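Local coordinates for ATP phosphoribosyltransferase regulatory subunit (Lactococcus lactis, PDB 1Z7M), which is required for the first step of histidine biosynthesis and may allow histidine to feedback-regulate ATP phosphoribosyltransferase activity, at residues S115-Y120 / I145-E150; S161-V166 / I321-H326. All coordinates share one frame; numbering follows the deposited sequence.

Contact 1. Residues S115-Y120 / I145-E150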
# COMPACT_ATOMS: atom_id res chain seq x y z
N SER B 115 -5.26 -39.02 4.06
CA SER B 115 -4.03 -39.29 3.32
C SER B 115 -4.26 -40.18 2.11
O SER B 115 -4.01 -41.39 2.14
CB SER B 115 -2.97 -39.90 4.23
OG SER B 115 -2.43 -38.90 5.08
N THR B 116 -4.73 -39.56 1.04
CA THR B 116 -5.01 -40.23 -0.20
C THR B 116 -4.36 -39.48 -1.36
O THR B 116 -3.80 -38.40 -1.19
CB THR B 116 -6.53 -40.32 -0.46
OG1 THR B 116 -6.76 -40.79 -1.80
CG2 THR B 116 -7.19 -38.95 -0.28
N SER B 117 -4.45 -40.07 -2.54
CA SER B 117 -3.90 -39.51 -3.76
C SER B 117 -4.69 -38.24 -4.09
O SER B 117 -5.88 -38.14 -3.76
CB SER B 117 -4.05 -40.54 -4.88
OG SER B 117 -3.12 -40.34 -5.92
N ALA B 118 -4.03 -37.28 -4.73
CA ALA B 118 -4.65 -36.02 -5.14
C ALA B 118 -4.06 -35.52 -6.45
O ALA B 118 -2.84 -35.38 -6.59
CB ALA B 118 -4.46 -34.99 -4.06
N ARG B 119 -4.93 -35.26 -7.43
CA ARG B 119 -4.48 -34.74 -8.71
C ARG B 119 -5.11 -33.37 -8.93
O ARG B 119 -6.33 -33.23 -8.99
CB ARG B 119 -4.86 -35.67 -9.88
CG ARG B 119 -4.03 -36.95 -9.98
CD ARG B 119 -4.69 -38.08 -9.20
NE ARG B 119 -3.82 -39.24 -9.02
CZ ARG B 119 -3.34 -39.99 -10.00
NH1 ARG B 119 -3.63 -39.71 -11.27
NH2 ARG B 119 -2.56 -41.03 -9.71
N TYR B 120 -4.27 -32.35 -9.04
CA TYR B 120 -4.71 -30.97 -9.22
C TYR B 120 -4.28 -30.36 -10.55
O TYR B 120 -3.26 -30.73 -11.13
CB TYR B 120 -4.14 -30.12 -8.09
CG TYR B 120 -4.69 -30.44 -6.73
CD1 TYR B 120 -3.96 -30.14 -5.58
CD2 TYR B 120 -5.95 -30.98 -6.59
CE1 TYR B 120 -4.49 -30.37 -4.30
CE2 TYR B 120 -6.49 -31.22 -5.32
CZ TYR B 120 -5.76 -30.92 -4.19
OH TYR B 120 -6.31 -31.17 -2.95
N ILE B 145 -0.13 -29.12 -13.62
CA ILE B 145 -0.75 -30.12 -12.74
C ILE B 145 0.20 -30.49 -11.61
O ILE B 145 1.41 -30.32 -11.72
CB ILE B 145 -1.09 -31.41 -13.52
CG1 ILE B 145 0.16 -31.94 -14.21
CG2 ILE B 145 -2.21 -31.15 -14.52
CD1 ILE B 145 -0.02 -33.29 -14.82
N GLU B 146 -0.36 -30.99 -10.52
CA GLU B 146 0.41 -31.40 -9.35
C GLU B 146 -0.06 -32.78 -8.91
O GLU B 146 -1.26 -33.04 -8.85
CB GLU B 146 0.22 -30.42 -8.19
CG GLU B 146 0.55 -28.99 -8.51
CD GLU B 146 2.04 -28.78 -8.75
OE1 GLU B 146 2.84 -29.29 -7.94
OE2 GLU B 146 2.41 -28.09 -9.74
N LEU B 147 0.87 -33.66 -8.58
CA LEU B 147 0.51 -34.98 -8.13
C LEU B 147 0.96 -35.13 -6.69
O LEU B 147 2.14 -34.98 -6.39
CB LEU B 147 1.19 -36.02 -9.02
CG LEU B 147 0.27 -37.15 -9.48
CD1 LEU B 147 1.07 -38.15 -10.28
CD2 LEU B 147 -0.39 -37.81 -8.28
N PHE B 148 0.02 -35.39 -5.78
CA PHE B 148 0.35 -35.54 -4.36
C PHE B 148 -0.15 -36.84 -3.76
O PHE B 148 -1.27 -37.26 -4.04
CB PHE B 148 -0.27 -34.41 -3.53
CG PHE B 148 0.17 -33.04 -3.93
CD1 PHE B 148 -0.76 -32.02 -4.08
CD2 PHE B 148 1.52 -32.75 -4.11
CE1 PHE B 148 -0.36 -30.73 -4.40
CE2 PHE B 148 1.93 -31.46 -4.43
CZ PHE B 148 0.99 -30.45 -4.58
N GLY B 149 0.68 -37.48 -2.94
CA GLY B 149 0.26 -38.71 -2.29
C GLY B 149 0.59 -40.03 -2.97
O GLY B 149 1.14 -40.93 -2.34
N GLU B 150 0.25 -40.14 -4.25
CA GLU B 150 0.50 -41.35 -5.02
C GLU B 150 1.92 -41.85 -4.76
O GLU B 150 2.79 -41.10 -4.32
CB GLU B 150 0.32 -41.06 -6.51
CG GLU B 150 0.26 -42.29 -7.40
CD GLU B 150 -1.01 -43.10 -7.20
OE1 GLU B 150 -2.11 -42.55 -7.44
OE2 GLU B 150 -0.90 -44.29 -6.80

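Contact 2. Residues S161-V166 / I321-H326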
# COMPACT_ATOMS: atom_id res chain seq x y z
N SER B 161 4.69 -39.01 -18.54
CA SER B 161 3.85 -39.46 -19.62
C SER B 161 2.90 -38.33 -20.05
O SER B 161 2.86 -37.93 -21.22
CB SER B 161 3.07 -40.67 -19.16
OG SER B 161 2.95 -41.61 -20.21
N LEU B 162 2.14 -37.83 -19.07
CA LEU B 162 1.18 -36.74 -19.27
C LEU B 162 1.84 -35.56 -19.95
O LEU B 162 1.33 -35.04 -20.93
CB LEU B 162 0.62 -36.28 -17.93
CG LEU B 162 -0.89 -36.30 -17.78
CD1 LEU B 162 -1.26 -35.81 -16.38
CD2 LEU B 162 -1.52 -35.43 -18.85
N ALA B 163 2.96 -35.13 -19.39
CA ALA B 163 3.72 -34.01 -19.94
C ALA B 163 3.96 -34.21 -21.44
O ALA B 163 3.79 -33.28 -22.24
CB ALA B 163 5.04 -33.87 -19.21
N LEU B 164 4.36 -35.41 -21.82
CA LEU B 164 4.60 -35.71 -23.22
C LEU B 164 3.32 -35.56 -24.04
O LEU B 164 3.34 -35.07 -25.18
CB LEU B 164 5.16 -37.12 -23.36
CG LEU B 164 6.60 -37.30 -22.91
CD1 LEU B 164 7.04 -38.71 -23.21
CD2 LEU B 164 7.50 -36.32 -23.64
N GLN B 165 2.20 -35.99 -23.46
CA GLN B 165 0.93 -35.89 -24.14
C GLN B 165 0.59 -34.43 -24.32
O GLN B 165 0.21 -34.00 -25.39
CB GLN B 165 -0.16 -36.60 -23.34
CG GLN B 165 0.14 -38.07 -23.09
CD GLN B 165 -0.99 -38.78 -22.36
OE1 GLN B 165 -2.11 -38.85 -22.86
NE2 GLN B 165 -0.70 -39.31 -21.18
N VAL B 166 0.78 -33.65 -23.26
CA VAL B 166 0.50 -32.22 -23.30
C VAL B 166 1.27 -31.53 -24.41
O VAL B 166 0.76 -30.61 -25.06
CB VAL B 166 0.84 -31.53 -21.96
CG1 VAL B 166 0.64 -30.05 -22.08
CG2 VAL B 166 -0.05 -32.06 -20.87
N ILE B 321 4.93 -34.10 -7.11
CA ILE B 321 5.53 -33.85 -8.40
C ILE B 321 4.51 -33.20 -9.33
O ILE B 321 3.30 -33.36 -9.15
CB ILE B 321 6.09 -35.19 -9.02
CG1 ILE B 321 6.66 -34.95 -10.41
CG2 ILE B 321 5.00 -36.27 -9.07
CD1 ILE B 321 7.37 -36.17 -10.97
N GLY B 322 5.00 -32.45 -10.31
CA GLY B 322 4.11 -31.80 -11.24
C GLY B 322 4.90 -31.06 -12.28
O GLY B 322 6.12 -31.16 -12.33
N PHE B 323 4.20 -30.33 -13.13
CA PHE B 323 4.86 -29.55 -14.15
C PHE B 323 4.00 -28.35 -14.49
O PHE B 323 2.84 -28.25 -14.07
CB PHE B 323 5.20 -30.41 -15.39
CG PHE B 323 4.00 -30.89 -16.17
CD1 PHE B 323 3.29 -30.03 -16.99
CD2 PHE B 323 3.62 -32.22 -16.11
CE1 PHE B 323 2.22 -30.49 -17.74
CE2 PHE B 323 2.55 -32.70 -16.86
CZ PHE B 323 1.85 -31.83 -17.68
N CYS B 324 4.57 -27.42 -15.26
CA CYS B 324 3.88 -26.20 -15.61
C CYS B 324 4.14 -25.78 -17.04
O CYS B 324 5.26 -25.88 -17.53
CB CYS B 324 4.32 -25.11 -14.66
SG CYS B 324 4.03 -23.46 -15.26
N CYS B 325 3.08 -25.30 -17.70
CA CYS B 325 3.16 -24.86 -19.09
C CYS B 325 3.23 -23.35 -19.20
O CYS B 325 2.40 -22.64 -18.66
CB CYS B 325 1.95 -25.37 -19.90
SG CYS B 325 1.82 -27.16 -19.94
N HIS B 326 4.23 -22.88 -19.93
CA HIS B 326 4.44 -21.47 -20.13
C HIS B 326 3.78 -21.05 -21.43
O HIS B 326 4.44 -20.92 -22.45
CB HIS B 326 5.93 -21.20 -20.11
CG HIS B 326 6.61 -21.71 -18.88
ND1 HIS B 326 7.69 -22.56 -18.92
CD2 HIS B 326 6.30 -21.56 -17.57
CE1 HIS B 326 8.01 -22.92 -17.69
NE2 HIS B 326 7.19 -22.33 -16.85

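Contact 1. Residues S115-Y120 / I145-E150
Ala-118 pairs with Phe-148 at the open end of the antiparallel hairpin formed by strands 118-127 and 139-148, in the central sheet of a class II aminoacyl-tRNA synthetase-like fold. This hydrogen-bonded pair is closed by Ala-118 N to Phe-148 O at 2.8 Å and by Phe-148 N to Ala-118 O. Tyr-120 and Glu-146 form a second such pair. Arg-119 and Leu-147 between them are a non-hydrogen-bonded pair.

The main apolar contact is between two rings. Tyr-120 CD1 meets the ring edge of Phe-148 at CE1, 3.8 Å away, and the two side chains cross at about a right angle. Helix 102-111 packs on this face of the sheet.

On the other face, Leu-147 and Arg-119 lie side by side and point the same way. The Leu-147 CD2 methyl lies over one flat face of the guanidinium, 3.8 Å from Arg-119 NE.

The polar contacts gather at Glu-150 OE1. Glu-150 CG is anti to the backbone N (chi1 -168°), and the chain then bends at chi2. Ser-117 OG hydrogen-bonds to Glu-150 OE1 at 2.9 Å. Arg-119 NH2 makes a salt bridge to Glu-150 OE1 at 2.8 Å, while Arg-119 NH1 pairs with Glu-158 of helix 152-169. An alanine in place of Glu-150 would probably leave Ser-117 OG without this acceptor and the guanidinium held less firmly. Ser-117 OG and Arg-119 NH2 reach Glu-150 OE1 from opposite faces of the carboxylate.

Contact 2. Residues S161-V166 / I321-H326
Phe-323 pushes its ring against Ala-163 and Val-166, where helix 152-169 lies on the central sheet of the class II synthetase-like fold. This is alpha-on-beta packing. Segments 161-166 and 321-326 run nearly parallel, 13° apart, with their axes 9.6 Å from each other at closest approach.

The main bump is the Phe-323 ring. The hollow that takes it is lined by Leu-162, Ala-163 and Val-166. Ala-163 lines it with both backbone and methyl. Phe-323 CE2 is 3.5 Å from Ala-163 N. The methyl lies over one ring face in a CH-pi contact, with Ala-163 CB 4.0 Å from the centroid of the Phe-323 ring. Its small size probably helps the ring to come close to the helix backbone. Leu-162 CB and Val-166 CG2 border the ring at its edge.

Val-166 and Phe-323 meet tip to tip, CG2 against CZ at 3.7 Å. The two methyls of Val-166 serve different partners. CG1 is anti to the backbone N (chi1 176°), which leaves CG2 beside that N and against the ring. Ile-145 and Leu-302, from the strands flanking 320-326, also touch Phe-323. Leu-49 of helix 33-52 packs on Leu-162 and Val-166. Further along the strand, Cys-325 SG rests 3.8 Å from Val-166 CG1.

In the fold
Contact 1 and contact 2 lie in the same mixed sheet, with centres about 14 Å apart. Strands 139-148 and 320-326 are antiparallel neighbours there, probably hydrogen-bonded between Ile-145 and Phe-323 and between Leu-147 and Ile-321. Along the chain the contacts come in series: the hairpin of contact 1 closes, and helix 152-169 of contact 2 follows directly. That helix returns over the sheet, so Ile-145 packs against Leu-162. Strand 320-326 comes after several helices and four more strands of the sheet. Contact 1 is partly buried, toward the sheet edge formed by strand 56-57; contact 2 is fully buried. Contact 1 is local; contact 2 joins segments 154 residues apart, packing the helix on a strand near the C-terminal end.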